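Local coordinates for protein lovastatin nonaketide synthase, polyketide synthase component (Aspergillus terreus, PDB 7CPX) that builds the nonaketide precursor of lovastatin from malonyl-CoA, methylating and reducing the chain while it is tethered to a carrier domain, at residues A126-V131 against H189-Q194; M202-G207 against S250-T255; W1278-P1283 against K1802-I1807; H1757-D1762 against P1796-C1801. The protein carries 2 engineered substitutions. One frame throughout, in Å; residues are numbered along the deposited sequence.

Interaction 1. Residues A126-V131 against H189-Q194; sequences AVYVGV and HLAVQQ
Y128 lays one face of its ring against the backbone of helix 183-196, where A191 N sits 3.8 Å above the plane over the ring centre and the carbonyl carbon of L190 lies over the same face. The CD2 side of the ring abuts L190, with 3.4 Å from Y128 CD2 to L190 CB, while the other ring side meets A191, with 3.7 Å from Y128 CD1 to A191 CB. The ring reaches along the helix from L190 and A191 to Q194, its OH 3.1 Å from Q194 CB. Q194 crosses the tyrosine at about a right angle, and its CG, anti to the backbone N (chi1 -179°), comes 3.6 Å from A126 CB. The amide is held elsewhere, its NE2 hydrogen-bonding to S200 OG. M175 of the second subunit packs on L190, which places the contact close to the dimer interface. The axes of segments 126-131 and 189-194 run nearly antiparallel (167°) and approach to 8.2 Å. Helix 183-196 begins just after C181, the predicted ketosynthase nucleophile. This helix, packed on the mixed sheet directly after that cysteine, is the arrangement of the thiolase fold of ketosynthases.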
loop_
_atom_site.group_PDB
_atom_site.type_symbol
_atom_site.label_atom_id
_atom_site.label_comp_id
_atom_site.label_asym_id
_atom_site.label_seq_id
_atom_site.Cartn_x
_atom_site.Cartn_y
_atom_site.Cartn_z
ATOM N N ALA A 126 -0.550 9.648 -48.592
ATOM C CA ALA A 126 -0.479 10.356 -47.327
ATOM C C ALA A 126 -1.391 9.697 -46.303
ATOM O O ALA A 126 -2.261 8.893 -46.636
ATOM C CB ALA A 126 -0.878 11.820 -47.509
ATOM N N VAL A 127 -1.181 10.050 -45.040
ATOM C CA VAL A 127 -2.014 9.573 -43.944
ATOM C C VAL A 127 -2.244 10.724 -42.980
ATOM O O VAL A 127 -1.308 11.457 -42.644
ATOM C CB VAL A 127 -1.381 8.374 -43.218
ATOM C CG1 VAL A 127 -2.246 7.959 -42.048
ATOM C CG2 VAL A 127 -1.208 7.224 -44.178
ATOM N N TYR A 128 -3.487 10.884 -42.538
ATOM C CA TYR A 128 -3.859 11.935 -41.595
ATOM C C TYR A 128 -4.852 11.309 -40.622
ATOM O O TYR A 128 -6.003 11.053 -40.982
ATOM C CB TYR A 128 -4.452 13.140 -42.313
ATOM C CG TYR A 128 -3.489 13.830 -43.250
ATOM C CD1 TYR A 128 -3.273 13.351 -44.531
ATOM C CD2 TYR A 128 -2.800 14.964 -42.853
ATOM C CE1 TYR A 128 -2.394 13.979 -45.385
ATOM C CE2 TYR A 128 -1.920 15.596 -43.700
ATOM C CZ TYR A 128 -1.720 15.103 -44.965
ATOM O OH TYR A 128 -0.840 15.739 -45.809
ATOM N N VAL A 129 -4.397 11.054 -39.399
ATOM C CA VAL A 129 -5.171 10.332 -38.400
ATOM C C VAL A 129 -5.580 11.303 -37.305
ATOM O O VAL A 129 -4.739 12.023 -36.754
ATOM C CB VAL A 129 -4.371 9.152 -37.819
ATOM C CG1 VAL A 129 -5.214 8.368 -36.833
ATOM C CG2 VAL A 129 -3.901 8.248 -38.935
ATOM N N GLY A 130 -6.871 11.317 -36.992
ATOM C CA GLY A 130 -7.390 12.106 -35.899
ATOM C C GLY A 130 -7.615 11.264 -34.662
ATOM O O GLY A 130 -8.505 10.409 -34.628
ATOM N N VAL A 131 -6.797 11.488 -33.640
ATOM C CA VAL A 131 -6.894 10.770 -32.379
ATOM C C VAL A 131 -6.866 11.784 -31.250
ATOM O O VAL A 131 -6.039 12.702 -31.242
ATOM C CB VAL A 131 -5.756 9.743 -32.218
ATOM C CG1 VAL A 131 -5.765 8.768 -33.373
ATOM C CG2 VAL A 131 -4.426 10.448 -32.137
ATOM N N HIS A 189 -9.577 17.386 -44.100
ATOM C CA HIS A 189 -9.208 18.650 -44.727
ATOM C C HIS A 189 -7.746 18.628 -45.136
ATOM O O HIS A 189 -7.409 18.866 -46.302
ATOM C CB HIS A 189 -9.481 19.808 -43.768
ATOM C CG HIS A 189 -8.814 21.088 -44.164
ATOM N ND1 HIS A 189 -9.217 21.833 -45.251
ATOM C CD2 HIS A 189 -7.773 21.758 -43.615
ATOM C CE1 HIS A 189 -8.453 22.905 -45.356
ATOM N NE2 HIS A 189 -7.569 22.883 -44.375
ATOM N N LEU A 190 -6.863 18.290 -44.197
ATOM C CA LEU A 190 -5.448 18.214 -44.528
ATOM C C LEU A 190 -5.227 17.236 -45.670
ATOM O O LEU A 190 -4.586 17.568 -46.674
ATOM C CB LEU A 190 -4.646 17.808 -43.296
ATOM C CG LEU A 190 -4.796 18.760 -42.110
ATOM C CD1 LEU A 190 -3.973 18.274 -40.946
ATOM C CD2 LEU A 190 -4.392 20.171 -42.492
ATOM N N ALA A 191 -5.806 16.039 -45.558
ATOM C CA ALA A 191 -5.709 15.079 -46.647
ATOM C C ALA A 191 -6.193 15.713 -47.939
ATOM O O ALA A 191 -5.516 15.653 -48.971
ATOM C CB ALA A 191 -6.521 13.826 -46.321
ATOM N N VAL A 192 -7.345 16.385 -47.879
ATOM C CA VAL A 192 -7.867 17.055 -49.064
ATOM C C VAL A 192 -6.818 18.003 -49.617
ATOM O O VAL A 192 -6.475 17.959 -50.805
ATOM C CB VAL A 192 -9.176 17.793 -48.727
ATOM C CG1 VAL A 192 -9.506 18.818 -49.800
ATOM C CG2 VAL A 192 -10.309 16.801 -48.562
ATOM N N GLN A 193 -6.247 18.836 -48.747
ATOM C CA GLN A 193 -5.197 19.740 -49.193
ATOM C C GLN A 193 -4.043 18.952 -49.789
ATOM O O GLN A 193 -3.565 19.257 -50.888
ATOM C CB GLN A 193 -4.723 20.607 -48.027
ATOM C CG GLN A 193 -5.811 21.481 -47.420
ATOM C CD GLN A 193 -6.369 22.493 -48.401
ATOM O OE1 GLN A 193 -7.582 22.600 -48.576
ATOM N NE2 GLN A 193 -5.484 23.250 -49.040
ATOM N N GLN A 194 -3.613 17.896 -49.096
ATOM C CA GLN A 194 -2.509 17.093 -49.603
ATOM C C GLN A 194 -2.853 16.477 -50.948
ATOM O O GLN A 194 -1.960 16.234 -51.768
ATOM C CB GLN A 194 -2.148 16.003 -48.596
ATOM C CG GLN A 194 -0.984 15.123 -49.016
ATOM C CD GLN A 194 0.291 15.905 -49.248
ATOM O OE1 GLN A 194 0.438 17.032 -48.775
ATOM N NE2 GLN A 194 1.222 15.311 -49.983
#

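Interaction 2. Residues M202-G207 against S250-T255; sequences MAIAAG and SVVLKT
Four backbone hydrogen bonds join A203 to L253 and A205 to V251, two for each hydrogen-bonded residue pair of these antiparallel strands. The straightest runs from A205 N to V251 O, 2.9 Å long with 172° at the hydrogen, and its donor lies in the carbonyl plane; its counterpart from V251 N reaches A205 O from above that carbonyl's plane. L253 N bonds to A203 O at 2.8 Å, and L253 O accepts A203 N. Between these pairs I204 faces V252, a non-hydrogen-bonded pair, and I204 CA approaches V251 O at 3.5 Å in a CA-H...O contact. The two strands sit side by side in the mixed sheet of the ketosynthase, in the N-terminal half of its thiolase fold, with strand 126-131 next to 203-209 and strand 11-19 next to 247-255. On the face turned to helix 183-196, A205 CB meets L253 CD1 at 3.5 Å; A203 and L253 also touch L195 of that helix. On the face turned to helix 97-113, I204 CD1 lies 3.5 Å from V252 CG2. The other branch of the valine, CG1, anti to the backbone N (chi1 -173°), is flanked by M202, with M202 CG 3.5 Å away and SD and CE alongside. Further along this face, A206 CB packs on S250 OG, which hydrogen-bonds to T105. At the other end of the strand pair, K254 NZ forms salt bridges to D262 and D264.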
loop_
_atom_site.group_PDB
_atom_site.type_symbol
_atom_site.label_atom_id
_atom_site.label_comp_id
_atom_site.label_asym_id
_atom_site.label_seq_id
_atom_site.Cartn_x
_atom_site.Cartn_y
_atom_site.Cartn_z
ATOM N N MET A 202 -3.041 9.532 -53.367
ATOM C CA MET A 202 -4.031 8.988 -52.455
ATOM C C MET A 202 -3.715 9.482 -51.054
ATOM O O MET A 202 -2.569 9.813 -50.743
ATOM C CB MET A 202 -4.040 7.456 -52.504
ATOM C CG MET A 202 -4.963 6.786 -51.504
ATOM S SD MET A 202 -4.804 4.994 -51.578
ATOM C CE MET A 202 -4.813 4.574 -49.838
ATOM N N ALA A 203 -4.741 9.534 -50.210
ATOM C CA ALA A 203 -4.565 10.002 -48.841
ATOM C C ALA A 203 -5.579 9.312 -47.946
ATOM O O ALA A 203 -6.784 9.414 -48.177
ATOM C CB ALA A 203 -4.722 11.519 -48.755
ATOM N N ILE A 204 -5.094 8.617 -46.928
ATOM C CA ILE A 204 -5.972 8.059 -45.910
ATOM C C ILE A 204 -6.319 9.169 -44.932
ATOM O O ILE A 204 -5.431 9.831 -44.389
ATOM C CB ILE A 204 -5.310 6.877 -45.191
ATOM C CG1 ILE A 204 -5.092 5.708 -46.154
ATOM C CG2 ILE A 204 -6.154 6.448 -44.013
ATOM C CD1 ILE A 204 -6.351 5.199 -46.814
ATOM N N ALA A 205 -7.610 9.400 -44.737
ATOM C CA ALA A 205 -8.109 10.241 -43.661
ATOM C C ALA A 205 -8.754 9.304 -42.653
ATOM O O ALA A 205 -9.807 8.720 -42.923
ATOM C CB ALA A 205 -9.103 11.278 -44.178
ATOM N N ALA A 206 -8.104 9.128 -41.514
ATOM C CA ALA A 206 -8.541 8.167 -40.522
ATOM C C ALA A 206 -8.819 8.878 -39.208
ATOM O O ALA A 206 -8.431 10.025 -38.993
ATOM C CB ALA A 206 -7.493 7.066 -40.322
ATOM N N GLY A 207 -9.516 8.170 -38.333
ATOM C CA GLY A 207 -9.788 8.660 -36.999
ATOM C C GLY A 207 -9.949 7.491 -36.064
ATOM O O GLY A 207 -10.393 6.411 -36.467
ATOM N N SER A 250 -11.541 4.780 -41.387
ATOM C CA SER A 250 -10.525 5.096 -42.373
ATOM C C SER A 250 -11.222 5.361 -43.693
ATOM O O SER A 250 -12.116 4.609 -44.086
ATOM C CB SER A 250 -9.511 3.958 -42.523
ATOM O OG SER A 250 -8.885 3.671 -41.287
ATOM N N VAL A 251 -10.820 6.430 -44.371
ATOM C CA VAL A 251 -11.448 6.852 -45.613
ATOM C C VAL A 251 -10.349 7.123 -46.627
ATOM O O VAL A 251 -9.475 7.964 -46.391
ATOM C CB VAL A 251 -12.322 8.098 -45.402
ATOM C CG1 VAL A 251 -12.497 8.861 -46.690
ATOM C CG2 VAL A 251 -13.671 7.701 -44.835
ATOM N N VAL A 252 -10.389 6.416 -47.750
ATOM C CA VAL A 252 -9.427 6.637 -48.822
ATOM C C VAL A 252 -9.912 7.815 -49.654
ATOM O O VAL A 252 -11.013 7.781 -50.213
ATOM C CB VAL A 252 -9.258 5.379 -49.684
ATOM C CG1 VAL A 252 -8.133 5.569 -50.685
ATOM C CG2 VAL A 252 -8.993 4.170 -48.805
ATOM N N LEU A 253 -9.093 8.856 -49.739
ATOM C CA LEU A 253 -9.425 10.086 -50.431
ATOM C C LEU A 253 -8.497 10.265 -51.620
ATOM O O LEU A 253 -7.297 9.985 -51.534
ATOM C CB LEU A 253 -9.297 11.286 -49.492
ATOM C CG LEU A 253 -10.205 11.289 -48.267
ATOM C CD1 LEU A 253 -9.917 12.490 -47.395
ATOM C CD2 LEU A 253 -11.647 11.294 -48.702
ATOM N N LYS A 254 -9.060 10.734 -52.728
ATOM C CA LYS A 254 -8.285 11.002 -53.926
ATOM C C LYS A 254 -8.933 12.157 -54.667
ATOM O O LYS A 254 -10.107 12.472 -54.461
ATOM C CB LYS A 254 -8.201 9.772 -54.835
ATOM C CG LYS A 254 -7.753 8.511 -54.124
ATOM C CD LYS A 254 -7.715 7.321 -55.057
ATOM C CE LYS A 254 -6.651 7.479 -56.130
ATOM N NZ LYS A 254 -6.451 6.235 -56.923
ATOM N N THR A 255 -8.153 12.793 -55.532
ATOM C CA THR A 255 -8.729 13.781 -56.426
ATOM C C THR A 255 -9.637 13.070 -57.419
ATOM O O THR A 255 -9.307 11.990 -57.918
ATOM C CB THR A 255 -7.639 14.561 -57.161
ATOM O OG1 THR A 255 -7.131 13.776 -58.246
ATOM C CG2 THR A 255 -6.498 14.912 -56.221
#

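Interaction 3. Residues W1278-P1283 against K1802-I1807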
loop_
_atom_site.group_PDB
_atom_site.type_symbol
_atom_site.label_atom_id
_atom_site.label_comp_id
_atom_site.label_asym_id
_atom_site.label_seq_id
_atom_site.Cartn_x
_atom_site.Cartn_y
_atom_site.Cartn_z
ATOM N N TRP A 1278 -10.892 38.091 54.776
ATOM C CA TRP A 1278 -11.349 39.063 55.765
ATOM C C TRP A 1278 -10.204 40.041 56.002
ATOM O O TRP A 1278 -9.189 39.698 56.607
ATOM C CB TRP A 1278 -11.772 38.370 57.053
ATOM C CG TRP A 1278 -13.127 37.734 57.007
ATOM C CD1 TRP A 1278 -13.406 36.418 56.796
ATOM C CD2 TRP A 1278 -14.388 38.384 57.201
ATOM N NE1 TRP A 1278 -14.761 36.206 56.837
ATOM C CE2 TRP A 1278 -15.388 37.399 57.086
ATOM C CE3 TRP A 1278 -14.768 39.703 57.456
ATOM C CZ2 TRP A 1278 -16.742 37.693 57.215
ATOM C CZ3 TRP A 1278 -16.110 39.991 57.586
ATOM C CH2 TRP A 1278 -17.082 38.993 57.465
ATOM N N GLY A 1279 -10.371 41.271 55.519
ATOM C CA GLY A 1279 -9.325 42.259 55.621
ATOM C C GLY A 1279 -9.829 43.571 56.184
ATOM O O GLY A 1279 -11.024 43.861 56.155
ATOM N N PRO A 1280 -8.921 44.409 56.682
ATOM C CA PRO A 1280 -9.351 45.611 57.405
ATOM C C PRO A 1280 -10.229 46.521 56.561
ATOM O O PRO A 1280 -10.061 46.657 55.347
ATOM C CB PRO A 1280 -8.032 46.302 57.761
ATOM C CG PRO A 1280 -7.007 45.230 57.716
ATOM C CD PRO A 1280 -7.454 44.283 56.648
ATOM N N LEU A 1281 -11.187 47.154 57.240
ATOM C CA LEU A 1281 -12.007 48.194 56.633
ATOM C C LEU A 1281 -11.199 49.431 56.268
ATOM O O LEU A 1281 -11.683 50.262 55.495
ATOM C CB LEU A 1281 -13.137 48.589 57.586
ATOM C CG LEU A 1281 -14.201 49.539 57.028
ATOM C CD1 LEU A 1281 -15.434 48.769 56.600
ATOM C CD2 LEU A 1281 -14.559 50.609 58.046
ATOM N N THR A 1282 -9.998 49.578 56.820
ATOM C CA THR A 1282 -9.095 50.664 56.470
ATOM C C THR A 1282 -7.676 50.195 56.733
ATOM O O THR A 1282 -7.453 49.385 57.641
ATOM C CB THR A 1282 -9.382 51.937 57.279
ATOM O OG1 THR A 1282 -9.511 51.607 58.668
ATOM C CG2 THR A 1282 -10.654 52.611 56.792
ATOM N N PRO A 1283 -6.699 50.677 55.967
ATOM C CA PRO A 1283 -5.314 50.275 56.220
ATOM C C PRO A 1283 -4.859 50.721 57.600
ATOM O O PRO A 1283 -5.271 51.766 58.108
ATOM C CB PRO A 1283 -4.527 50.979 55.110
ATOM C CG PRO A 1283 -5.384 52.131 54.711
ATOM C CD PRO A 1283 -6.797 51.664 54.879
ATOM N N LYS A 1802 -11.832 42.377 67.361
ATOM C CA LYS A 1802 -10.588 42.763 68.023
ATOM C C LYS A 1802 -10.450 44.281 68.095
ATOM O O LYS A 1802 -9.346 44.825 68.027
ATOM C CB LYS A 1802 -9.381 42.144 67.317
ATOM C CG LYS A 1802 -9.441 40.628 67.227
ATOM C CD LYS A 1802 -8.217 40.057 66.530
ATOM C CE LYS A 1802 -8.283 38.540 66.453
ATOM N NZ LYS A 1802 -7.078 37.955 65.805
ATOM N N GLY A 1803 -11.577 44.975 68.230
ATOM C CA GLY A 1803 -11.549 46.416 68.361
ATOM C C GLY A 1803 -11.286 47.169 67.079
ATOM O O GLY A 1803 -10.942 48.352 67.132
ATOM N N ARG A 1804 -11.431 46.523 65.925
ATOM C CA ARG A 1804 -11.195 47.171 64.645
ATOM C C ARG A 1804 -12.243 46.723 63.639
ATOM O O ARG A 1804 -12.786 45.618 63.753
ATOM C CB ARG A 1804 -9.793 46.852 64.104
ATOM C CG ARG A 1804 -8.916 48.078 63.916
ATOM C CD ARG A 1804 -7.442 47.717 63.858
ATOM N NE ARG A 1804 -7.089 46.988 62.645
ATOM C CZ ARG A 1804 -6.833 47.557 61.475
ATOM N NH1 ARG A 1804 -6.927 48.866 61.307
ATOM N NH2 ARG A 1804 -6.467 46.795 60.451
ATOM N N PRO A 1805 -12.552 47.558 62.644
ATOM C CA PRO A 1805 -13.500 47.152 61.602
ATOM C C PRO A 1805 -12.827 46.400 60.466
ATOM O O PRO A 1805 -11.700 46.698 60.062
ATOM C CB PRO A 1805 -14.061 48.495 61.116
ATOM C CG PRO A 1805 -12.932 49.442 61.300
ATOM C CD PRO A 1805 -12.163 48.973 62.510
ATOM N N TRP A 1806 -13.541 45.405 59.945
ATOM C CA TRP A 1806 -13.048 44.559 58.873
ATOM C C TRP A 1806 -14.183 44.301 57.894
ATOM O O TRP A 1806 -15.362 44.484 58.208
ATOM C CB TRP A 1806 -12.506 43.225 59.403
ATOM C CG TRP A 1806 -11.535 43.352 60.535
ATOM C CD1 TRP A 1806 -11.815 43.723 61.816
ATOM C CD2 TRP A 1806 -10.130 43.084 60.494
ATOM N NE1 TRP A 1806 -10.671 43.715 62.574
ATOM C CE2 TRP A 1806 -9.622 43.325 61.785
ATOM C CE3 TRP A 1806 -9.251 42.669 59.490
ATOM C CZ2 TRP A 1806 -8.274 43.165 62.098
ATOM C CZ3 TRP A 1806 -7.916 42.510 59.804
ATOM C CH2 TRP A 1806 -7.440 42.757 61.096
ATOM N N ILE A 1807 -13.809 43.862 56.695
ATOM C CA ILE A 1807 -14.774 43.548 55.646
ATOM C C ILE A 1807 -14.359 42.264 54.953
ATOM O O ILE A 1807 -13.168 41.947 54.833
ATOM C CB ILE A 1807 -14.886 44.694 54.611
ATOM C CG1 ILE A 1807 -16.112 45.556 54.927
ATOM C CG2 ILE A 1807 -14.937 44.163 53.176
ATOM C CD1 ILE A 1807 -16.372 46.678 53.939
#
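G1279 and I1807 bond to each other through both backbone groups: G1279 N to I1807 O at 3.0 Å and I1807 N to G1279 O at 2.8 Å, each donor nearly along the C=O axis. This antiparallel pair adds strand 1275-1280 to the edge of a mixed sheet with a Rossmann-like parallel core, consistent with the structural, non-catalytic ketoreductase subdomain of reducing synthases. The two segments are 519 residues apart along the chain, with the methyltransferase domain between them. P1280 faces W1806 as the non-hydrogen-bonded pair that follows, and beyond it L1281 N bonds to P1805 O, 2.9 Å long, the donor standing above the carbonyl plane. L1281 CD2 rests on the ring of P1805, and L1281 CD1 lies 3.5 Å from I1807 CD1. Around P1280, W1806 CZ3 comes 3.5 Å from P1280 CG, and P1280 CB and R1804 NH2 stand above the same face of the indole, both offset toward its rim. The second shell fixes these groups. R1804 NH2 forms a salt bridge with D1284, W1806 NE1 hydrogen-bonds to C1801 O, and I1807 O also accepts a bond from H1435 NE2. W1278 packs on V2393 and L2394, which belong to the catalytic ketoreductase domain, and across the strand pair its indole meets the I1807 backbone, with W1278 CE3 3.6 Å from I1807 C.

Interaction 4. Residues H1757-D1762 against P1796-C1801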
loop_
_atom_site.group_PDB
_atom_site.type_symbol
_atom_site.label_atom_id
_atom_site.label_comp_id
_atom_site.label_asym_id
_atom_site.label_seq_id
_atom_site.Cartn_x
_atom_site.Cartn_y
_atom_site.Cartn_z
ATOM N N HIS A 1757 -26.766 47.926 55.375
ATOM C CA HIS A 1757 -25.488 47.676 56.022
ATOM C C HIS A 1757 -25.697 46.809 57.253
ATOM O O HIS A 1757 -26.725 46.896 57.926
ATOM C CB HIS A 1757 -24.797 48.981 56.415
ATOM C CG HIS A 1757 -24.472 49.860 55.248
ATOM N ND1 HIS A 1757 -23.180 50.188 54.901
ATOM C CD2 HIS A 1757 -25.272 50.468 54.341
ATOM C CE1 HIS A 1757 -23.199 50.968 53.835
ATOM N NE2 HIS A 1757 -24.455 51.151 53.475
ATOM N N VAL A 1758 -24.709 45.967 57.538
ATOM C CA VAL A 1758 -24.718 45.113 58.718
ATOM C C VAL A 1758 -23.364 45.228 59.399
ATOM O O VAL A 1758 -22.320 45.201 58.737
ATOM C CB VAL A 1758 -25.031 43.643 58.365
ATOM C CG1 VAL A 1758 -26.245 43.564 57.458
ATOM C CG2 VAL A 1758 -23.830 42.981 57.718
ATOM N N LEU A 1759 -23.384 45.361 60.721
ATOM C CA LEU A 1759 -22.180 45.522 61.525
ATOM C C LEU A 1759 -22.161 44.415 62.568
ATOM O O LEU A 1759 -22.946 44.442 63.522
ATOM C CB LEU A 1759 -22.145 46.900 62.179
ATOM C CG LEU A 1759 -20.864 47.703 61.952
ATOM C CD1 LEU A 1759 -21.047 49.132 62.430
ATOM C CD2 LEU A 1759 -19.690 47.049 62.659
ATOM N N ASP A 1760 -21.276 43.440 62.379
ATOM C CA ASP A 1760 -21.144 42.320 63.300
ATOM C C ASP A 1760 -20.026 42.624 64.289
ATOM O O ASP A 1760 -18.876 42.832 63.890
ATOM C CB ASP A 1760 -20.856 41.027 62.539
ATOM C CG ASP A 1760 -20.933 39.802 63.427
ATOM O OD1 ASP A 1760 -21.395 39.933 64.580
ATOM O OD2 ASP A 1760 -20.531 38.710 62.976
ATOM N N VAL A 1761 -20.363 42.638 65.574
ATOM C CA VAL A 1761 -19.436 42.991 66.639
ATOM C C VAL A 1761 -19.210 41.750 67.489
ATOM O O VAL A 1761 -20.159 41.206 68.068
ATOM C CB VAL A 1761 -19.975 44.151 67.489
ATOM C CG1 VAL A 1761 -18.914 44.645 68.451
ATOM C CG2 VAL A 1761 -20.462 45.279 66.594
ATOM N N ASP A 1762 -17.956 41.303 67.563
ATOM C CA ASP A 1762 -17.632 40.166 68.415
ATOM C C ASP A 1762 -17.949 40.446 69.876
ATOM O O ASP A 1762 -18.259 39.511 70.624
ATOM C CB ASP A 1762 -16.155 39.801 68.260
ATOM C CG ASP A 1762 -15.231 40.961 68.571
ATOM O OD1 ASP A 1762 -15.738 42.069 68.846
ATOM O OD2 ASP A 1762 -13.999 40.765 68.540
ATOM N N PRO A 1796 -20.847 47.346 52.300
ATOM C CA PRO A 1796 -22.170 46.747 52.542
ATOM C C PRO A 1796 -22.263 45.939 53.825
ATOM O O PRO A 1796 -23.326 45.922 54.455
ATOM C CB PRO A 1796 -22.376 45.861 51.306
ATOM C CG PRO A 1796 -20.999 45.525 50.862
ATOM C CD PRO A 1796 -20.186 46.759 51.123
ATOM N N GLU A 1797 -21.197 45.253 54.225
ATOM C CA GLU A 1797 -21.240 44.405 55.412
ATOM C C GLU A 1797 -19.908 44.487 56.136
ATOM O O GLU A 1797 -18.888 44.019 55.622
ATOM C CB GLU A 1797 -21.561 42.955 55.040
ATOM C CG GLU A 1797 -22.893 42.786 54.329
ATOM C CD GLU A 1797 -23.230 41.334 54.059
ATOM O OE1 GLU A 1797 -22.404 40.459 54.396
ATOM O OE2 GLU A 1797 -24.320 41.065 53.512
ATOM N N VAL A 1798 -19.928 45.067 57.332
ATOM C CA VAL A 1798 -18.733 45.262 58.142
ATOM C C VAL A 1798 -18.822 44.365 59.367
ATOM O O VAL A 1798 -19.911 43.972 59.799
ATOM C CB VAL A 1798 -18.577 46.741 58.550
ATOM C CG1 VAL A 1798 -17.332 46.936 59.398
ATOM C CG2 VAL A 1798 -18.534 47.626 57.316
ATOM N N SER A 1799 -17.660 44.036 59.925
ATOM C CA SER A 1799 -17.568 43.233 61.136
ATOM C C SER A 1799 -16.558 43.870 62.076
ATOM O O SER A 1799 -15.414 44.114 61.685
ATOM C CB SER A 1799 -17.158 41.794 60.811
ATOM O OG SER A 1799 -16.996 41.030 61.992
ATOM N N TRP A 1800 -16.975 44.136 63.309
ATOM C CA TRP A 1800 -16.104 44.727 64.317
ATOM C C TRP A 1800 -15.478 43.598 65.125
ATOM O O TRP A 1800 -16.160 42.939 65.916
ATOM C CB TRP A 1800 -16.877 45.684 65.219
ATOM C CG TRP A 1800 -16.011 46.399 66.205
ATOM C CD1 TRP A 1800 -15.658 45.967 67.449
ATOM C CD2 TRP A 1800 -15.384 47.673 66.029
ATOM N NE1 TRP A 1800 -14.852 46.895 68.060
ATOM C CE2 TRP A 1800 -14.668 47.952 67.209
ATOM C CE3 TRP A 1800 -15.360 48.606 64.989
ATOM C CZ2 TRP A 1800 -13.935 49.124 67.377
ATOM C CZ3 TRP A 1800 -14.633 49.767 65.158
ATOM C CH2 TRP A 1800 -13.931 50.017 66.342
ATOM N N CYS A 1801 -14.183 43.375 64.922
ATOM C CA CYS A 1801 -13.462 42.296 65.575
ATOM C C CYS A 1801 -12.163 42.832 66.154
ATOM O O CYS A 1801 -11.480 43.645 65.523
ATOM C CB CYS A 1801 -13.162 41.163 64.594
ATOM S SG CYS A 1801 -14.563 40.714 63.545
#
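V1761 lies side by side with W1800, both pointing the same way, so that V1761 CG1 rests 3.7 Å from W1800 CD1 and the other methyl, CG2, meets W1800 CB. D1762 OD1 comes to the edge of the same indole, near its plane, 4.1 Å from W1800 CD1. On this face L1759 CD2 also packs between V1798 CG1 and W1800 CB, and helix 1775-1784 covers it, with Q1775 touching both L1759 and W1800. On the other face, V1758 CG2 projects between its own backbone N and carbonyl carbon and lies 3.5 Å from E1797 CB; the two side chains run together, and the extended glutamate carries its carboxylate on to salt bridges with R1745, R1748 and R2423. On this face too, D1760 OD1 accepts hydrogen bonds from A1730 N and T1727 OG1, T1727 lying on the neighbouring strand 1720-1728. Backbone bonds stitch the parallel strands in the usual alternating way. V1798 N donates to V1758 O at 2.8 Å, D1760 N to V1798 O at 3.0 Å, and D1762 N to W1800 O at 2.9 Å with 166° at the hydrogen; a weak bond joins V1758 N to P1796 O. The segment axes are 18° from parallel. D1762 OD2 accepts a hydrogen bond from K1802 N, just past strand 1797-1801. Two adjacent parallel strands linked through helix 1775-1784 form a beta-alpha-beta crossover, the unit from which Rossmann-like sheets are built.

In the fold
Along the chain interactions 1 and 2 come first, in series, and share the ketosynthase sheet: strands 126-131 and 203-209 are neighbours there, and the contact centres lie about 7 Å apart. Interactions 3 and 4 share another sheet, in which 1804-1811 neighbours 1797-1801; their centres are about 9 Å apart, and W1806 N probably bonds to S1799 O. Interaction 4 falls within the long span that interaction 3 bridges. The two pairs lie on opposite sides of the chain's centre, with centres about 108 to 114 Å apart, so the pairs belong to separate parts of the megasynthase, the condensing and the modifying region.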